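Local coordinates for malonyl CoA-acyl carrier protein transacylase (Mycobacterium tuberculosis, PDB 2QC3) that transfers the malonyl group from malonyl-CoA to the holo acyl carrier protein, supplying malonyl-ACP for fatty acid biosynthesis, at residues Gln13-Leu22 against Gly46-Thr55; Glu95-Ile105 against Ala214-Asn225. One frame throughout, in Å; residues are numbered along the deposited sequence.

Contact 1. Residues Gln13-Leu22 against Gly46-Thr55; sequences QTEGMLSPWL and GTTASTEEIT
The carboxylate of Glu-15 reaches across to the first turn of the short helix 51-54, where its OE1 takes two bonds from one residue. Thr-51 N donates over 3.1 Å and Thr-51 OG1 over 3.0 Å to Glu-15 OE1, both on its anti side, the hydroxyl more steeply out of the carboxylate plane. The chain beyond CG is extended (chi2 -173°), which carries the acid to the helix start. Glu-15 N points at Thr-51 OG1, a weak bond. Ser-50 is the N-cap: its OG receives Glu-53 N, so serine and glutamate together occupy two amides of the first turn.

A second polar link lies in the type I turn from Gly-16 to Ser-19. Leu-18 N donates to Gly-46 O at 2.9 Å, almost straight at hydrogen (167°). A water donates to Thr-47 O and bonds Ser-19 OG. Ile-54 CD1 rests on the peptide joining Thr-14 and Glu-15, 3.4 Å from Glu-15 N, and Leu-22 CD1 meets Thr-47 CG2 tightly. Helix 57-77 backs Met-17 and Leu-18. The chemistry implies a loop fastened to one helix end by a backbone bond and to the next helix mainly through one accepting carboxylate, probably stabilised by the helix start.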
ATOM      1  N   GLN A  13       8.972  -2.937  -3.383  1.00 45.40           N
ATOM      2  CA  GLN A  13       9.824  -2.233  -4.334  1.00 46.07           C
ATOM      3  C   GLN A  13      11.161  -2.937  -4.556  1.00 46.70           C
ATOM      4  O   GLN A  13      11.739  -3.500  -3.628  1.00 47.56           O
ATOM      5  CB  GLN A  13      10.068  -0.792  -3.873  1.00 45.10           C
ATOM      6  CG  GLN A  13      10.921  -0.628  -2.619  1.00 46.41           C
ATOM      7  CD  GLN A  13      10.251  -1.136  -1.362  1.00 45.99           C
ATOM      8  OE1 GLN A  13       9.029  -1.116  -1.243  1.00 44.22           O
ATOM      9  NE2 GLN A  13      11.057  -1.579  -0.402  1.00 47.90           N
ATOM     10  N   THR A  14      11.640  -2.900  -5.796  1.00 46.88           N
ATOM     11  CA  THR A  14      12.910  -3.521  -6.167  1.00 47.54           C
ATOM     12  C   THR A  14      13.570  -2.720  -7.287  1.00 47.90           C
ATOM     13  O   THR A  14      12.884  -2.111  -8.109  1.00 47.56           O
ATOM     14  CB  THR A  14      12.707  -4.971  -6.663  1.00 47.21           C
ATOM     15  OG1 THR A  14      11.802  -4.976  -7.775  1.00 46.08           O
ATOM     16  CG2 THR A  14      12.141  -5.841  -5.555  1.00 47.61           C
ATOM     17  N   GLU A  15      14.900  -2.722  -7.324  1.00 48.18           N
ATOM     18  CA  GLU A  15      15.620  -1.987  -8.359  1.00 48.23           C
ATOM     19  C   GLU A  15      15.165  -2.398  -9.759  1.00 46.66           C
ATOM     20  O   GLU A  15      14.878  -3.570 -10.015  1.00 46.57           O
ATOM     21  CB  GLU A  15      17.134  -2.189  -8.204  1.00 50.41           C
ATOM     22  CG  GLU A  15      17.578  -3.636  -8.060  1.00 53.21           C
ATOM     23  CD  GLU A  15      19.065  -3.760  -7.751  1.00 55.20           C
ATOM     24  OE1 GLU A  15      19.509  -3.255  -6.694  1.00 53.59           O
ATOM     25  OE2 GLU A  15      19.792  -4.362  -8.570  1.00 57.05           O
ATOM     26  N   GLY A  16      15.080  -1.418 -10.653  1.00 44.83           N
ATOM     27  CA  GLY A  16      14.655  -1.679 -12.017  1.00 44.48           C
ATOM     28  C   GLY A  16      13.183  -2.025 -12.154  1.00 43.59           C
ATOM     29  O   GLY A  16      12.744  -2.444 -13.224  1.00 43.73           O
ATOM     30  N   MET A  17      12.415  -1.839 -11.083  1.00 42.48           N
ATOM     31  CA  MET A  17      10.986  -2.150 -11.095  1.00 42.48           C
ATOM     32  C   MET A  17      10.179  -1.429 -12.181  1.00 41.89           C
ATOM     33  O   MET A  17       9.127  -1.913 -12.599  1.00 41.75           O
ATOM     34  CB  MET A  17      10.374  -1.859  -9.719  1.00 42.31           C
ATOM     35  CG  MET A  17      10.522  -0.418  -9.250  1.00 43.63           C
ATOM     36  SD  MET A  17       9.922  -0.161  -7.563  1.00 45.28           S
ATOM     37  CE  MET A  17       8.183   0.111  -7.876  1.00 42.16           C
ATOM     38  N   LEU A  18      10.665  -0.280 -12.641  1.00 41.59           N
ATOM     39  CA  LEU A  18       9.957   0.472 -13.673  1.00 41.53           C
ATOM     40  C   LEU A  18      10.452   0.197 -15.091  1.00 43.34           C
ATOM     41  O   LEU A  18       9.785   0.557 -16.063  1.00 43.28           O
ATOM     42  CB  LEU A  18      10.067   1.975 -13.409  1.00 40.63           C
ATOM     43  CG  LEU A  18       9.348   2.565 -12.199  1.00 39.09           C
ATOM     44  CD1 LEU A  18       9.470   4.082 -12.244  1.00 37.09           C
ATOM     45  CD2 LEU A  18       7.886   2.148 -12.215  1.00 39.81           C
ATOM     46  N   SER A  19      11.618  -0.434 -15.208  1.00 44.86           N
ATOM     47  CA  SER A  19      12.199  -0.733 -16.518  1.00 46.50           C
ATOM     48  C   SER A  19      11.217  -1.339 -17.510  1.00 46.54           C
ATOM     49  O   SER A  19      11.014  -0.807 -18.600  1.00 47.01           O
ATOM     50  CB  SER A  19      13.399  -1.666 -16.363  1.00 46.31           C
ATOM     51  OG  SER A  19      14.439  -1.013 -15.666  1.00 47.13           O
ATOM     52  N   PRO A  20      10.587  -2.460 -17.140  1.00 47.30           N
ATOM     53  CA  PRO A  20       9.633  -3.104 -18.043  1.00 47.29           C
ATOM     54  C   PRO A  20       8.381  -2.287 -18.343  1.00 47.61           C
ATOM     55  O   PRO A  20       7.603  -2.653 -19.220  1.00 47.84           O
ATOM     56  CB  PRO A  20       9.325  -4.410 -17.329  1.00 47.67           C
ATOM     57  CG  PRO A  20       9.414  -4.019 -15.879  1.00 47.86           C
ATOM     58  CD  PRO A  20      10.657  -3.171 -15.850  1.00 47.40           C
ATOM     59  N   TRP A  21       8.181  -1.185 -17.626  1.00 47.15           N
ATOM     60  CA  TRP A  21       7.002  -0.363 -17.869  1.00 46.87           C
ATOM     61  C   TRP A  21       7.294   0.893 -18.680  1.00 48.06           C
ATOM     62  O   TRP A  21       6.418   1.400 -19.382  1.00 47.06           O
ATOM     63  CB  TRP A  21       6.313   0.004 -16.549  1.00 45.20           C
ATOM     64  CG  TRP A  21       5.785  -1.198 -15.824  1.00 42.73           C
ATOM     65  CD1 TRP A  21       6.379  -1.853 -14.786  1.00 43.26           C
ATOM     66  CD2 TRP A  21       4.593  -1.933 -16.134  1.00 41.83           C
ATOM     67  NE1 TRP A  21       5.636  -2.953 -14.431  1.00 42.52           N
ATOM     68  CE2 TRP A  21       4.535  -3.027 -15.242  1.00 41.98           C
ATOM     69  CE3 TRP A  21       3.573  -1.777 -17.081  1.00 41.52           C
ATOM     70  CZ2 TRP A  21       3.491  -3.963 -15.269  1.00 40.41           C
ATOM     71  CZ3 TRP A  21       2.531  -2.711 -17.107  1.00 41.07           C
ATOM     72  CH2 TRP A  21       2.503  -3.789 -16.205  1.00 39.24           C
ATOM     73  N   LEU A  22       8.526   1.383 -18.600  1.00 49.66           N
ATOM     74  CA  LEU A  22       8.911   2.580 -19.339  1.00 52.10           C
ATOM     75  C   LEU A  22       8.996   2.303 -20.839  1.00 53.67           C
ATOM     76  O   LEU A  22       9.353   3.181 -21.624  1.00 53.03           O
ATOM     77  CB  LEU A  22      10.256   3.109 -18.833  1.00 51.87           C
ATOM     78  CG  LEU A  22      10.289   3.635 -17.396  1.00 51.63           C
ATOM     79  CD1 LEU A  22      11.687   4.119 -17.062  1.00 51.42           C
ATOM     80  CD2 LEU A  22       9.283   4.766 -17.238  1.00 52.95           C
ATOM     81  N   GLY A  46      13.459   4.288 -10.359  1.00 42.40           N
ATOM     82  CA  GLY A  46      12.833   3.015 -10.664  1.00 42.49           C
ATOM     83  C   GLY A  46      13.571   2.139 -11.658  1.00 43.63           C
ATOM     84  O   GLY A  46      13.148   1.014 -11.921  1.00 42.49           O
ATOM     85  N   THR A  47      14.669   2.640 -12.215  1.00 45.13           N
ATOM     86  CA  THR A  47      15.431   1.861 -13.184  1.00 47.44           C
ATOM     87  C   THR A  47      16.857   1.553 -12.736  1.00 48.75           C
ATOM     88  O   THR A  47      17.215   0.388 -12.558  1.00 49.01           O
ATOM     89  CB  THR A  47      15.487   2.568 -14.564  1.00 46.97           C
ATOM     90  OG1 THR A  47      16.042   3.883 -14.417  1.00 46.92           O
ATOM     91  CG2 THR A  47      14.098   2.671 -15.163  1.00 45.92           C
ATOM     92  N   THR A  48      17.661   2.592 -12.535  1.00 50.39           N
ATOM     93  CA  THR A  48      19.056   2.411 -12.137  1.00 52.24           C
ATOM     94  C   THR A  48      19.340   2.384 -10.633  1.00 53.61           C
ATOM     95  O   THR A  48      20.197   1.624 -10.182  1.00 54.99           O
ATOM     96  CB  THR A  48      19.947   3.494 -12.779  1.00 51.49           C
ATOM     97  OG1 THR A  48      19.485   4.792 -12.388  1.00 53.26           O
ATOM     98  CG2 THR A  48      19.903   3.384 -14.295  1.00 51.86           C
ATOM     99  N   ALA A  49      18.634   3.206  -9.860  1.00 54.04           N
ATOM    100  CA  ALA A  49      18.847   3.266  -8.414  1.00 54.22           C
ATOM    101  C   ALA A  49      18.958   1.885  -7.773  1.00 54.39           C
ATOM    102  O   ALA A  49      18.368   0.916  -8.247  1.00 54.41           O
ATOM    103  CB  ALA A  49      17.722   4.058  -7.751  1.00 53.20           C
ATOM    104  N   SER A  50      19.721   1.808  -6.686  1.00 54.90           N
ATOM    105  CA  SER A  50      19.923   0.554  -5.968  1.00 55.33           C
ATOM    106  C   SER A  50      18.765   0.258  -5.021  1.00 55.96           C
ATOM    107  O   SER A  50      18.146   1.170  -4.472  1.00 55.27           O
ATOM    108  CB  SER A  50      21.222   0.614  -5.166  1.00 54.94           C
ATOM    109  OG  SER A  50      21.142   1.616  -4.169  1.00 55.11           O
ATOM    110  N   THR A  51      18.480  -1.025  -4.830  1.00 56.37           N
ATOM    111  CA  THR A  51      17.401  -1.443  -3.946  1.00 56.63           C
ATOM    112  C   THR A  51      17.533  -0.751  -2.595  1.00 55.64           C
ATOM    113  O   THR A  51      16.538  -0.468  -1.931  1.00 55.05           O
ATOM    114  CB  THR A  51      17.419  -2.971  -3.729  1.00 57.52           C
ATOM    115  OG1 THR A  51      17.126  -3.631  -4.967  1.00 59.88           O
ATOM    116  CG2 THR A  51      16.383  -3.378  -2.692  1.00 59.57           C
ATOM    117  N   GLU A  52      18.768  -0.467  -2.199  1.00 54.72           N
ATOM    118  CA  GLU A  52      19.033   0.184  -0.924  1.00 54.51           C
ATOM    119  C   GLU A  52      18.595   1.644  -0.922  1.00 52.83           C
ATOM    120  O   GLU A  52      17.980   2.114   0.037  1.00 52.49           O
ATOM    121  CB  GLU A  52      20.523   0.091  -0.591  1.00 56.81           C
ATOM    122  CG  GLU A  52      21.056  -1.332  -0.569  1.00 60.66           C
ATOM    123  CD  GLU A  52      22.515  -1.402  -0.172  1.00 63.45           C
ATOM    124  OE1 GLU A  52      23.350  -0.782  -0.867  1.00 66.27           O
ATOM    125  OE2 GLU A  52      22.826  -2.076   0.834  1.00 64.71           O
ATOM    126  N   GLU A  53      18.913   2.359  -1.996  1.00 50.50           N
ATOM    127  CA  GLU A  53      18.540   3.763  -2.097  1.00 49.18           C
ATOM    128  C   GLU A  53      17.028   3.924  -2.200  1.00 47.12           C
ATOM    129  O   GLU A  53      16.463   4.888  -1.681  1.00 46.70           O
ATOM    130  CB  GLU A  53      19.207   4.416  -3.315  1.00 49.34           C
ATOM    131  CG  GLU A  53      18.581   5.756  -3.696  1.00 50.83           C
ATOM    132  CD  GLU A  53      19.302   6.460  -4.828  1.00 52.13           C
ATOM    133  OE1 GLU A  53      19.761   5.777  -5.765  1.00 53.15           O
ATOM    134  OE2 GLU A  53      19.394   7.705  -4.788  1.00 52.46           O
ATOM    135  N   ILE A  54      16.378   2.974  -2.866  1.00 44.99           N
ATOM    136  CA  ILE A  54      14.934   3.024  -3.053  1.00 43.62           C
ATOM    137  C   ILE A  54      14.145   2.519  -1.848  1.00 43.39           C
ATOM    138  O   ILE A  54      12.924   2.677  -1.786  1.00 43.64           O
ATOM    139  CB  ILE A  54      14.510   2.220  -4.290  1.00 42.81           C
ATOM    140  CG1 ILE A  54      14.857   0.742  -4.096  1.00 42.93           C
ATOM    141  CG2 ILE A  54      15.178   2.792  -5.528  1.00 43.10           C
ATOM    142  CD1 ILE A  54      14.297  -0.169  -5.171  1.00 42.63           C
ATOM    143  N   THR A  55      14.836   1.909  -0.890  1.00 41.98           N
ATOM    144  CA  THR A  55      14.164   1.412   0.301  1.00 42.15           C
ATOM    145  C   THR A  55      13.882   2.586   1.245  1.00 40.37           C
ATOM    146  O   THR A  55      13.196   2.436   2.256  1.00 40.62           O
ATOM    147  CB  THR A  55      15.014   0.340   1.004  1.00 43.15           C
ATOM    148  OG1 THR A  55      15.186  -0.770   0.115  1.00 46.00           O
ATOM    149  CG2 THR A  55      14.326  -0.154   2.267  1.00 45.75           C
TER
HETATM  150  O   HOH W   1      16.764  -0.406 -15.024  1.00 72.67           O

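Contact 2. Residues Glu95-Ile105 against Ala214-Asn225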
ATOM      1  N   GLU A  95      -2.845   2.531  -0.769  1.00 20.97           N
ATOM      2  CA  GLU A  95      -4.156   3.177  -0.800  1.00 21.74           C
ATOM      3  C   GLU A  95      -4.194   4.394  -1.726  1.00 21.42           C
ATOM      4  O   GLU A  95      -5.214   4.660  -2.361  1.00 22.16           O
ATOM      5  CB  GLU A  95      -4.588   3.601   0.600  1.00 23.22           C
ATOM      6  CG  GLU A  95      -4.877   2.435   1.526  1.00 25.85           C
ATOM      7  CD  GLU A  95      -5.894   2.791   2.579  1.00 25.08           C
ATOM      8  OE1 GLU A  95      -6.968   2.149   2.605  1.00 23.64           O
ATOM      9  OE2 GLU A  95      -5.623   3.719   3.373  1.00 24.20           O
ATOM     10  N   ILE A  96      -3.095   5.138  -1.806  1.00 21.20           N
ATOM     11  CA  ILE A  96      -3.068   6.322  -2.669  1.00 20.93           C
ATOM     12  C   ILE A  96      -3.271   5.910  -4.123  1.00 20.27           C
ATOM     13  O   ILE A  96      -4.006   6.562  -4.865  1.00 19.57           O
ATOM     14  CB  ILE A  96      -1.736   7.110  -2.518  1.00 20.47           C
ATOM     15  CG1 ILE A  96      -1.689   7.778  -1.134  1.00 23.00           C
ATOM     16  CG2 ILE A  96      -1.626   8.166  -3.601  1.00 19.67           C
ATOM     17  CD1 ILE A  96      -0.374   8.484  -0.816  1.00 22.81           C
ATOM     18  N   ALA A  97      -2.618   4.821  -4.520  1.00 20.25           N
ATOM     19  CA  ALA A  97      -2.751   4.299  -5.874  1.00 20.38           C
ATOM     20  C   ALA A  97      -4.180   3.780  -6.051  1.00 18.79           C
ATOM     21  O   ALA A  97      -4.809   4.002  -7.091  1.00 18.69           O
ATOM     22  CB  ALA A  97      -1.739   3.172  -6.103  1.00 20.34           C
ATOM     23  N   ALA A  98      -4.693   3.100  -5.029  1.00 18.74           N
ATOM     24  CA  ALA A  98      -6.060   2.574  -5.069  1.00 20.01           C
ATOM     25  C   ALA A  98      -7.053   3.714  -5.277  1.00 20.87           C
ATOM     26  O   ALA A  98      -8.035   3.572  -6.013  1.00 20.85           O
ATOM     27  CB  ALA A  98      -6.386   1.837  -3.776  1.00 18.12           C
ATOM     28  N   TYR A  99      -6.799   4.844  -4.621  1.00 20.47           N
ATOM     29  CA  TYR A  99      -7.670   6.006  -4.748  1.00 20.93           C
ATOM     30  C   TYR A  99      -7.685   6.509  -6.184  1.00 22.53           C
ATOM     31  O   TYR A  99      -8.739   6.855  -6.719  1.00 22.02           O
ATOM     32  CB  TYR A  99      -7.207   7.125  -3.811  1.00 22.48           C
ATOM     33  CG  TYR A  99      -7.741   7.006  -2.409  1.00 21.68           C
ATOM     34  CD1 TYR A  99      -7.872   5.760  -1.799  1.00 22.05           C
ATOM     35  CD2 TYR A  99      -8.106   8.141  -1.683  1.00 24.05           C
ATOM     36  CE1 TYR A  99      -8.349   5.642  -0.507  1.00 20.41           C
ATOM     37  CE2 TYR A  99      -8.586   8.034  -0.378  1.00 22.50           C
ATOM     38  CZ  TYR A  99      -8.706   6.783   0.200  1.00 20.63           C
ATOM     39  OH  TYR A  99      -9.184   6.654   1.480  1.00 19.92           O
ATOM     40  N   ALA A 100      -6.511   6.555  -6.806  1.00 22.42           N
ATOM     41  CA  ALA A 100      -6.411   7.006  -8.186  1.00 23.15           C
ATOM     42  C   ALA A 100      -7.100   5.990  -9.097  1.00 23.28           C
ATOM     43  O   ALA A 100      -7.787   6.358 -10.047  1.00 24.16           O
ATOM     44  CB  ALA A 100      -4.945   7.166  -8.585  1.00 24.65           C
ATOM     45  N   ILE A 101      -6.922   4.707  -8.804  1.00 22.44           N
ATOM     46  CA  ILE A 101      -7.551   3.679  -9.617  1.00 22.66           C
ATOM     47  C   ILE A 101      -9.066   3.843  -9.535  1.00 22.45           C
ATOM     48  O   ILE A 101      -9.759   3.759 -10.546  1.00 21.64           O
ATOM     49  CB  ILE A 101      -7.123   2.269  -9.150  1.00 20.47           C
ATOM     50  CG1 ILE A 101      -5.662   2.029  -9.554  1.00 21.80           C
ATOM     51  CG2 ILE A 101      -8.040   1.200  -9.759  1.00 21.16           C
ATOM     52  CD1 ILE A 101      -5.021   0.792  -8.917  1.00 22.49           C
ATOM     53  N   ALA A 102      -9.564   4.115  -8.332  1.00 22.90           N
ATOM     54  CA  ALA A 102     -10.994   4.299  -8.109  1.00 23.08           C
ATOM     55  C   ALA A 102     -11.493   5.694  -8.486  1.00 23.27           C
ATOM     56  O   ALA A 102     -12.628   6.052  -8.171  1.00 24.19           O
ATOM     57  CB  ALA A 102     -11.339   3.997  -6.651  1.00 21.82           C
ATOM     58  N   GLY A 103     -10.637   6.481  -9.136  1.00 22.80           N
ATOM     59  CA  GLY A 103     -11.025   7.808  -9.585  1.00 23.12           C
ATOM     60  C   GLY A 103     -11.183   8.935  -8.578  1.00 24.79           C
ATOM     61  O   GLY A 103     -11.750   9.978  -8.904  1.00 24.48           O
ATOM     62  N   VAL A 104     -10.675   8.759  -7.365  1.00 24.37           N
ATOM     63  CA  VAL A 104     -10.799   9.806  -6.362  1.00 23.77           C
ATOM     64  C   VAL A 104      -9.802  10.930  -6.607  1.00 23.51           C
ATOM     65  O   VAL A 104     -10.108  12.098  -6.380  1.00 24.06           O
ATOM     66  CB  VAL A 104     -10.606   9.228  -4.947  1.00 22.78           C
ATOM     67  CG1 VAL A 104     -10.580  10.346  -3.912  1.00 23.07           C
ATOM     68  CG2 VAL A 104     -11.740   8.264  -4.640  1.00 22.06           C
ATOM     69  N   ILE A 105      -8.610  10.571  -7.080  1.00 24.22           N
ATOM     70  CA  ILE A 105      -7.561  11.548  -7.351  1.00 24.07           C
ATOM     71  C   ILE A 105      -6.831  11.237  -8.656  1.00 25.40           C
ATOM     72  O   ILE A 105      -6.769  10.082  -9.079  1.00 24.97           O
ATOM     73  CB  ILE A 105      -6.512  11.576  -6.207  1.00 25.04           C
ATOM     74  CG1 ILE A 105      -5.959  10.167  -5.975  1.00 26.08           C
ATOM     75  CG2 ILE A 105      -7.136  12.129  -4.929  1.00 23.53           C
ATOM     76  CD1 ILE A 105      -4.921  10.084  -4.856  1.00 24.06           C
ATOM     77  N   ALA A 214      -7.299  18.213  -5.900  1.00 30.27           N
ATOM     78  CA  ALA A 214      -8.647  18.131  -6.455  1.00 31.91           C
ATOM     79  C   ALA A 214      -9.107  16.677  -6.355  1.00 31.08           C
ATOM     80  O   ALA A 214      -8.385  15.762  -6.752  1.00 32.03           O
ATOM     81  CB  ALA A 214      -8.652  18.586  -7.922  1.00 31.52           C
ATOM     82  N   THR A 215     -10.305  16.466  -5.829  1.00 30.81           N
ATOM     83  CA  THR A 215     -10.829  15.117  -5.672  1.00 30.67           C
ATOM     84  C   THR A 215     -12.195  14.924  -6.315  1.00 30.38           C
ATOM     85  O   THR A 215     -12.829  15.873  -6.771  1.00 29.37           O
ATOM     86  CB  THR A 215     -10.954  14.747  -4.183  1.00 32.13           C
ATOM     87  OG1 THR A 215     -11.903  15.621  -3.556  1.00 29.94           O
ATOM     88  CG2 THR A 215      -9.603  14.881  -3.482  1.00 28.95           C
ATOM     89  N   ALA A 216     -12.638  13.673  -6.347  1.00 30.51           N
ATOM     90  CA  ALA A 216     -13.934  13.320  -6.910  1.00 29.52           C
ATOM     91  C   ALA A 216     -14.434  12.081  -6.184  1.00 29.19           C
ATOM     92  O   ALA A 216     -13.640  11.320  -5.626  1.00 28.75           O
ATOM     93  CB  ALA A 216     -13.800  13.040  -8.396  1.00 28.25           C
ATOM     94  N   ASP A 217     -15.747  11.884  -6.168  1.00 29.31           N
ATOM     95  CA  ASP A 217     -16.311  10.712  -5.511  1.00 28.08           C
ATOM     96  C   ASP A 217     -15.774   9.511  -6.272  1.00 27.60           C
ATOM     97  O   ASP A 217     -15.598   9.572  -7.481  1.00 25.68           O
ATOM     98  CB  ASP A 217     -17.843  10.753  -5.564  1.00 29.79           C
ATOM     99  CG  ASP A 217     -18.436  11.725  -4.551  1.00 30.01           C
ATOM    100  OD1 ASP A 217     -19.639  12.046  -4.655  1.00 31.60           O
ATOM    101  OD2 ASP A 217     -17.696  12.157  -3.645  1.00 29.38           O
ATOM    102  N   PRO A 218     -15.486   8.409  -5.569  1.00 28.36           N
ATOM    103  CA  PRO A 218     -14.963   7.224  -6.252  1.00 29.29           C
ATOM    104  C   PRO A 218     -15.893   6.681  -7.330  1.00 31.38           C
ATOM    105  O   PRO A 218     -17.112   6.656  -7.161  1.00 32.67           O
ATOM    106  CB  PRO A 218     -14.743   6.232  -5.104  1.00 28.51           C
ATOM    107  CG  PRO A 218     -15.749   6.654  -4.085  1.00 28.65           C
ATOM    108  CD  PRO A 218     -15.656   8.156  -4.129  1.00 27.54           C
ATOM    109  N   THR A 219     -15.305   6.258  -8.444  1.00 31.89           N
ATOM    110  CA  THR A 219     -16.066   5.709  -9.557  1.00 32.06           C
ATOM    111  C   THR A 219     -16.266   4.211  -9.363  1.00 30.40           C
ATOM    112  O   THR A 219     -16.935   3.554 -10.158  1.00 30.24           O
ATOM    113  CB  THR A 219     -15.339   5.938 -10.901  1.00 32.43           C
ATOM    114  OG1 THR A 219     -14.097   5.221 -10.908  1.00 34.90           O
ATOM    115  CG2 THR A 219     -15.061   7.421 -11.105  1.00 34.88           C
ATOM    116  N   ALA A 220     -15.676   3.671  -8.304  1.00 29.36           N
ATOM    117  CA  ALA A 220     -15.798   2.251  -8.015  1.00 26.69           C
ATOM    118  C   ALA A 220     -15.814   2.030  -6.513  1.00 26.65           C
ATOM    119  O   ALA A 220     -15.484   2.933  -5.747  1.00 26.07           O
ATOM    120  CB  ALA A 220     -14.640   1.489  -8.641  1.00 28.22           C
ATOM    121  N   THR A 221     -16.218   0.835  -6.093  1.00 25.65           N
ATOM    122  CA  THR A 221     -16.236   0.507  -4.670  1.00 27.36           C
ATOM    123  C   THR A 221     -14.783   0.577  -4.196  1.00 25.95           C
ATOM    124  O   THR A 221     -13.928  -0.184  -4.653  1.00 26.14           O
ATOM    125  CB  THR A 221     -16.771  -0.914  -4.431  1.00 28.07           C
ATOM    126  OG1 THR A 221     -18.051  -1.051  -5.058  1.00 30.25           O
ATOM    127  CG2 THR A 221     -16.903  -1.190  -2.940  1.00 28.68           C
ATOM    128  N   LEU A 222     -14.513   1.507  -3.292  1.00 25.69           N
ATOM    129  CA  LEU A 222     -13.169   1.708  -2.767  1.00 23.68           C
ATOM    130  C   LEU A 222     -13.134   1.406  -1.276  1.00 23.27           C
ATOM    131  O   LEU A 222     -13.798   2.077  -0.480  1.00 22.80           O
ATOM    132  CB  LEU A 222     -12.732   3.159  -3.020  1.00 23.89           C
ATOM    133  CG  LEU A 222     -11.348   3.642  -2.562  1.00 23.99           C
ATOM    134  CD1 LEU A 222     -10.233   2.916  -3.323  1.00 21.74           C
ATOM    135  CD2 LEU A 222     -11.250   5.130  -2.810  1.00 23.23           C
ATOM    136  N   LEU A 223     -12.365   0.390  -0.904  1.00 22.41           N
ATOM    137  CA  LEU A 223     -12.232  -0.005   0.496  1.00 23.04           C
ATOM    138  C   LEU A 223     -11.119   0.779   1.182  1.00 24.01           C
ATOM    139  O   LEU A 223     -10.239   1.327   0.519  1.00 21.57           O
ATOM    140  CB  LEU A 223     -11.930  -1.500   0.599  1.00 23.46           C
ATOM    141  CG  LEU A 223     -12.969  -2.419  -0.043  1.00 22.23           C
ATOM    142  CD1 LEU A 223     -12.613  -3.871   0.255  1.00 21.98           C
ATOM    143  CD2 LEU A 223     -14.352  -2.078   0.507  1.00 20.30           C
ATOM    144  N   SER A 224     -11.169   0.821   2.511  1.00 22.20           N
ATOM    145  CA  SER A 224     -10.175   1.530   3.300  1.00 21.95           C
ATOM    146  C   SER A 224      -9.525   0.614   4.335  1.00 21.10           C
ATOM    147  O   SER A 224     -10.189  -0.235   4.928  1.00 19.91           O
ATOM    148  CB  SER A 224     -10.823   2.723   4.017  1.00 21.57           C
ATOM    149  OG  SER A 224      -9.897   3.357   4.882  1.00 21.88           O
ATOM    150  N   ASN A 225      -8.224   0.804   4.543  1.00 21.14           N
ATOM    151  CA  ASN A 225      -7.449   0.031   5.513  1.00 21.40           C
ATOM    152  C   ASN A 225      -7.942   0.311   6.929  1.00 19.06           C
ATOM    153  O   ASN A 225      -7.643  -0.427   7.864  1.00 16.90           O
ATOM    154  CB  ASN A 225      -5.964   0.416   5.433  1.00 19.85           C
ATOM    155  CG  ASN A 225      -5.274  -0.136   4.206  1.00 21.19           C
ATOM    156  OD1 ASN A 225      -4.146   0.253   3.903  1.00 23.45           O
ATOM    157  ND2 ASN A 225      -5.931  -1.058   3.500  1.00 17.75           N
TER
HETATM  158  O   HOH W   2      -7.524   0.815   0.098  1.00 24.06           O
HETATM  159  O   HOH W   3      -8.037   4.867   3.891  1.00 25.32           O
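Leu-222 enters the side of helix 94-101, which starts at the last glycine of what is probably the nucleophile elbow (GxSxG) of this acyltransferase fold, from strand 221-222 at the edge of the parallel sheet. Its two methyls divide the work. CD2 sits over one face of the Tyr-99 ring, 3.9 Å from the centroid, in a CH-pi contact offset toward the rim, and also touches Val-104 CG2; CD1 packs against Ala-98 and Ala-102 CB. CG lies anti to the backbone N, which sets the isopropyl branch between the Tyr-99 ring and the methyl of Ala-102.

The helix ends just beyond, in a Schellman motif whose C-prime residue is Gly-103, with Val-104 N bonded to Tyr-99 O. The carbonyls after the last turn then serve the other segment. Ala-102 O accepts Thr-219 N at 2.7 Å, and Val-104 O accepts Ala-216 N at 3.0 Å, the latter more bent at hydrogen (137°). Pro-218, between Ala-216 and Thr-219 in the chain, sets its CB 3.7 Å from Val-104 CG2, the two side chains side by side and pointing the same way.

At the other end Glu-95 meets Asn-225, their carboxylate and amide planes stacked only 5° apart. The amide itself is held from outside: OD1 accepts from Ser-92 N and ND2 donates to Gly-90 O. Asn-225 thus braces the backbone of Ser-92, the likely nucleophile, with the probable active-site His-195 nearby, and Glu-95 is a second-shell residue behind it. One water joins Glu-95 OE2, Tyr-99 OH and Ser-224 OG, while Tyr-99 OH also bonds Ala-237 O. The closing bond runs from Asn-225 N to Glu-95 OE1, 2.7 Å long, and arrives from above the carboxylate plane, 37° out of it.

In the fold
Contact 1 lies farther from the centre of the chain than contact 2, about 17 Å against 13 Å, and a smaller share of its touching residues is buried. Their centres are about 25 Å apart. Helix 57-77 is common to both, taking side chains from the loop 13-22 and from helix 94-101. Each contact uses a glutamate as acceptor, yet in different settings: Glu-15 is exposed and serves a helix start, whereas Glu-95 is buried, shares waters and lies behind the probable active site. Contact 1 joins a loop to short helices; contact 2 joins a helix and its end to a sheet's edge strand and the loop leading into it, adding an aromatic and aliphatic core.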